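Local coordinates for ricin B lectin (Clostridium thermocellum, PDB 3VSF), which is an exo-beta-1,3-galactanase, pairing a family 43 glycoside hydrolase domain with a ricin-type beta-trefoil module that binds galactose, at residues Y263-D268 with Q275-G280. Numbering follows the deposited sequence.
Sequences YAYSKD and QLYNLG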
ATOM      1  N   TYR A 263       2.775  10.876   0.515  1.00 62.74           N
ATOM      2  CA  TYR A 263       4.135  10.569   0.094  1.00 61.55           C
ATOM      3  C   TYR A 263       4.872  11.820  -0.367  1.00 66.03           C
ATOM      4  O   TYR A 263       4.256  12.844  -0.666  1.00 69.45           O
ATOM      5  CB  TYR A 263       4.136   9.518  -1.021  1.00 64.40           C
ATOM      6  CG  TYR A 263       3.678  10.037  -2.368  1.00 66.33           C
ATOM      7  CD1 TYR A 263       2.342   9.974  -2.743  1.00 68.66           C
ATOM      8  CD2 TYR A 263       4.584  10.582  -3.270  1.00 65.74           C
ATOM      9  CE1 TYR A 263       1.920  10.443  -3.975  1.00 67.59           C
ATOM     10  CE2 TYR A 263       4.173  11.054  -4.502  1.00 67.34           C
ATOM     11  CZ  TYR A 263       2.840  10.982  -4.850  1.00 66.78           C
ATOM     12  OH  TYR A 263       2.426  11.450  -6.075  1.00 64.18           O
ATOM     13  N   ALA A 264       6.195  11.726  -0.420  1.00 64.13           N
ATOM     14  CA  ALA A 264       7.027  12.819  -0.900  1.00 65.57           C
ATOM     15  C   ALA A 264       8.275  12.257  -1.563  1.00 69.39           C
ATOM     16  O   ALA A 264       8.617  11.089  -1.371  1.00 69.94           O
ATOM     17  CB  ALA A 264       7.400  13.746   0.242  1.00 70.29           C
ATOM     18  N   TYR A 265       8.956  13.087  -2.344  1.00 70.26           N
ATOM     19  CA  TYR A 265      10.140  12.644  -3.066  1.00 70.49           C
ATOM     20  C   TYR A 265      11.263  13.670  -2.985  1.00 73.88           C
ATOM     21  O   TYR A 265      11.033  14.837  -2.671  1.00 72.87           O
ATOM     22  CB  TYR A 265       9.795  12.354  -4.528  1.00 72.79           C
ATOM     23  CG  TYR A 265       9.153  13.521  -5.244  1.00 73.92           C
ATOM     24  CD1 TYR A 265       9.918  14.408  -5.991  1.00 73.16           C
ATOM     25  CD2 TYR A 265       7.785  13.738  -5.169  1.00 74.37           C
ATOM     26  CE1 TYR A 265       9.335  15.476  -6.645  1.00 70.75           C
ATOM     27  CE2 TYR A 265       7.194  14.804  -5.819  1.00 76.08           C
ATOM     28  CZ  TYR A 265       7.973  15.670  -6.554  1.00 76.47           C
ATOM     29  OH  TYR A 265       7.388  16.732  -7.204  1.00 80.37           O
ATOM     30  N   SER A 266      12.480  13.221  -3.272  1.00 75.09           N
ATOM     31  CA  SER A 266      13.647  14.090  -3.246  1.00 77.71           C
ATOM     32  C   SER A 266      14.839  13.408  -3.904  1.00 78.53           C
ATOM     33  O   SER A 266      14.972  12.186  -3.853  1.00 76.44           O
ATOM     34  CB  SER A 266      13.996  14.475  -1.807  1.00 77.89           C
ATOM     35  OG  SER A 266      15.121  15.338  -1.768  1.00 77.76           O
ATOM     36  N   LYS A 267      15.703  14.204  -4.524  1.00 77.21           N
ATOM     37  CA  LYS A 267      16.905  13.677  -5.152  1.00 79.42           C
ATOM     38  C   LYS A 267      17.974  13.397  -4.102  1.00 80.74           C
ATOM     39  O   LYS A 267      18.875  12.586  -4.318  1.00 80.45           O
ATOM     40  CB  LYS A 267      17.433  14.655  -6.202  1.00 83.44           C
ATOM     41  CG  LYS A 267      16.446  14.964  -7.316  1.00 86.62           C
ATOM     42  CD  LYS A 267      17.042  15.921  -8.336  1.00 89.88           C
ATOM     43  CE  LYS A 267      16.066  16.205  -9.468  1.00 88.58           C
ATOM     44  NZ  LYS A 267      16.657  17.100 -10.501  1.00 85.62           N
ATOM     45  N   ASP A 268      17.863  14.071  -2.961  1.00 80.74           N
ATOM     46  CA  ASP A 268      18.820  13.907  -1.872  1.00 81.38           C
ATOM     47  C   ASP A 268      18.107  13.704  -0.537  1.00 81.45           C
ATOM     48  O   ASP A 268      17.046  14.277  -0.296  1.00 81.29           O
ATOM     49  CB  ASP A 268      19.747  15.123  -1.790  1.00 80.07           C
ATOM     50  CG  ASP A 268      20.562  15.320  -3.054  1.00 83.17           C
ATOM     51  OD1 ASP A 268      20.971  14.310  -3.664  1.00 83.91           O
ATOM     52  OD2 ASP A 268      20.794  16.487  -3.437  1.00 82.16           O
ATOM     53  N   GLN A 275       6.589  18.553  -1.229  1.00 71.05           N
ATOM     54  CA  GLN A 275       5.442  18.626  -0.338  1.00 71.27           C
ATOM     55  C   GLN A 275       4.756  17.266  -0.279  1.00 74.05           C
ATOM     56  O   GLN A 275       5.120  16.349  -1.015  1.00 75.41           O
ATOM     57  CB  GLN A 275       4.462  19.698  -0.818  1.00 75.24           C
ATOM     58  CG  GLN A 275       4.163  19.638  -2.309  1.00 79.01           C
ATOM     59  CD  GLN A 275       3.200  20.719  -2.757  1.00 82.36           C
ATOM     60  OE1 GLN A 275       2.006  20.666  -2.460  1.00 77.73           O
ATOM     61  NE2 GLN A 275       3.716  21.711  -3.475  1.00 81.79           N
ATOM     62  N   LEU A 276       3.767  17.135   0.598  1.00 73.31           N
ATOM     63  CA  LEU A 276       3.055  15.872   0.753  1.00 69.87           C
ATOM     64  C   LEU A 276       1.974  15.707  -0.310  1.00 74.37           C
ATOM     65  O   LEU A 276       1.187  16.620  -0.556  1.00 77.53           O
ATOM     66  CB  LEU A 276       2.440  15.760   2.151  1.00 72.00           C
ATOM     67  CG  LEU A 276       3.399  15.589   3.334  1.00 72.81           C
ATOM     68  CD1 LEU A 276       4.316  14.391   3.119  1.00 68.92           C
ATOM     69  CD2 LEU A 276       4.205  16.855   3.577  1.00 77.40           C
ATOM     70  N   TYR A 277       1.947  14.536  -0.940  1.00 73.64           N
ATOM     71  CA  TYR A 277       0.928  14.221  -1.933  1.00 67.43           C
ATOM     72  C   TYR A 277       0.091  13.031  -1.476  1.00 66.20           C
ATOM     73  O   TYR A 277       0.632  12.012  -1.045  1.00 66.40           O
ATOM     74  CB  TYR A 277       1.565  13.925  -3.290  1.00 67.00           C
ATOM     75  CG  TYR A 277       2.289  15.103  -3.903  1.00 70.13           C
ATOM     76  CD1 TYR A 277       1.589  16.111  -4.551  1.00 73.10           C
ATOM     77  CD2 TYR A 277       3.672  15.203  -3.840  1.00 72.71           C
ATOM     78  CE1 TYR A 277       2.246  17.190  -5.115  1.00 75.26           C
ATOM     79  CE2 TYR A 277       4.338  16.277  -4.400  1.00 75.53           C
ATOM     80  CZ  TYR A 277       3.620  17.267  -5.037  1.00 78.35           C
ATOM     81  OH  TYR A 277       4.277  18.338  -5.597  1.00 77.78           O
ATOM     82  N   ASN A 278      -1.227  13.164  -1.574  1.00 64.23           N
ATOM     83  CA  ASN A 278      -2.135  12.111  -1.135  1.00 62.47           C
ATOM     84  C   ASN A 278      -1.880  10.771  -1.820  1.00 65.99           C
ATOM     85  O   ASN A 278      -1.584  10.715  -3.014  1.00 60.59           O
ATOM     86  CB  ASN A 278      -3.591  12.541  -1.331  1.00 60.69           C
ATOM     87  CG  ASN A 278      -4.016  13.619  -0.354  1.00 66.44           C
ATOM     88  OD1 ASN A 278      -3.180  14.253   0.292  1.00 70.26           O
ATOM     89  ND2 ASN A 278      -5.321  13.830  -0.237  1.00 62.77           N
ATOM     90  N   LEU A 279      -1.992   9.695  -1.047  1.00 66.15           N
ATOM     91  CA  LEU A 279      -1.796   8.345  -1.559  1.00 60.97           C
ATOM     92  C   LEU A 279      -2.930   7.451  -1.073  1.00 61.35           C
ATOM     93  O   LEU A 279      -3.234   7.415   0.119  1.00 61.04           O
ATOM     94  CB  LEU A 279      -0.450   7.787  -1.092  1.00 66.06           C
ATOM     95  CG  LEU A 279      -0.001   6.461  -1.706  1.00 64.62           C
ATOM     96  CD1 LEU A 279       0.201   6.614  -3.204  1.00 60.25           C
ATOM     97  CD2 LEU A 279       1.274   5.967  -1.041  1.00 60.09           C
ATOM     98  N   GLY A 280      -3.556   6.731  -2.000  1.00 61.73           N
ATOM     99  CA  GLY A 280      -4.727   5.938  -1.673  1.00 56.44           C
ATOM    100  C   GLY A 280      -5.900   6.847  -1.363  1.00 57.26           C
ATOM    101  O   GLY A 280      -5.867   8.035  -1.684  1.00 56.15           O
TER
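Tyr263 and Tyr277 face each other as a hydrogen-bonded pair of an antiparallel hairpin, the third and fourth strands of a four-stranded blade in the five-bladed beta-propeller of the GH43 domain, with 277-279 at the sheet's edge. Two backbone bonds join them: Tyr277 N gives to Tyr263 O at 2.9 Å, close to straight at 164°, while the return bond from Tyr263 N to Tyr277 O is more bent. Both side chains leave the same face of the sheet. Tyr263 has its CG between the backbone N and the carbonyl carbon (chi1 73°), a rotamer that swings the ring across to the edge strand. There Tyr277 CB sits over one face, toward the rim, in a CH-pi contact 3.8 Å from the ring centroid. Leu279 CB meets the edge of the same ring near its plane, 3.9 Å from Tyr263 CD1. The far end of that ring is fixed too, because Tyr263 OH is hydrogen-bonded to Leu336 N. With CG anti to its carbonyl carbon, the ring of Tyr277 slants along the hairpin toward Tyr265. The planes of these two rings are only 13° apart, yet they meet rim to rim rather than stacking. A hydrogen bond from Tyr265 N to Ser274 OG ties the hairpin together farther along. The aromatic cluster closes where Tyr265 CE2 comes within 3.5 Å of Tyr277 CE2.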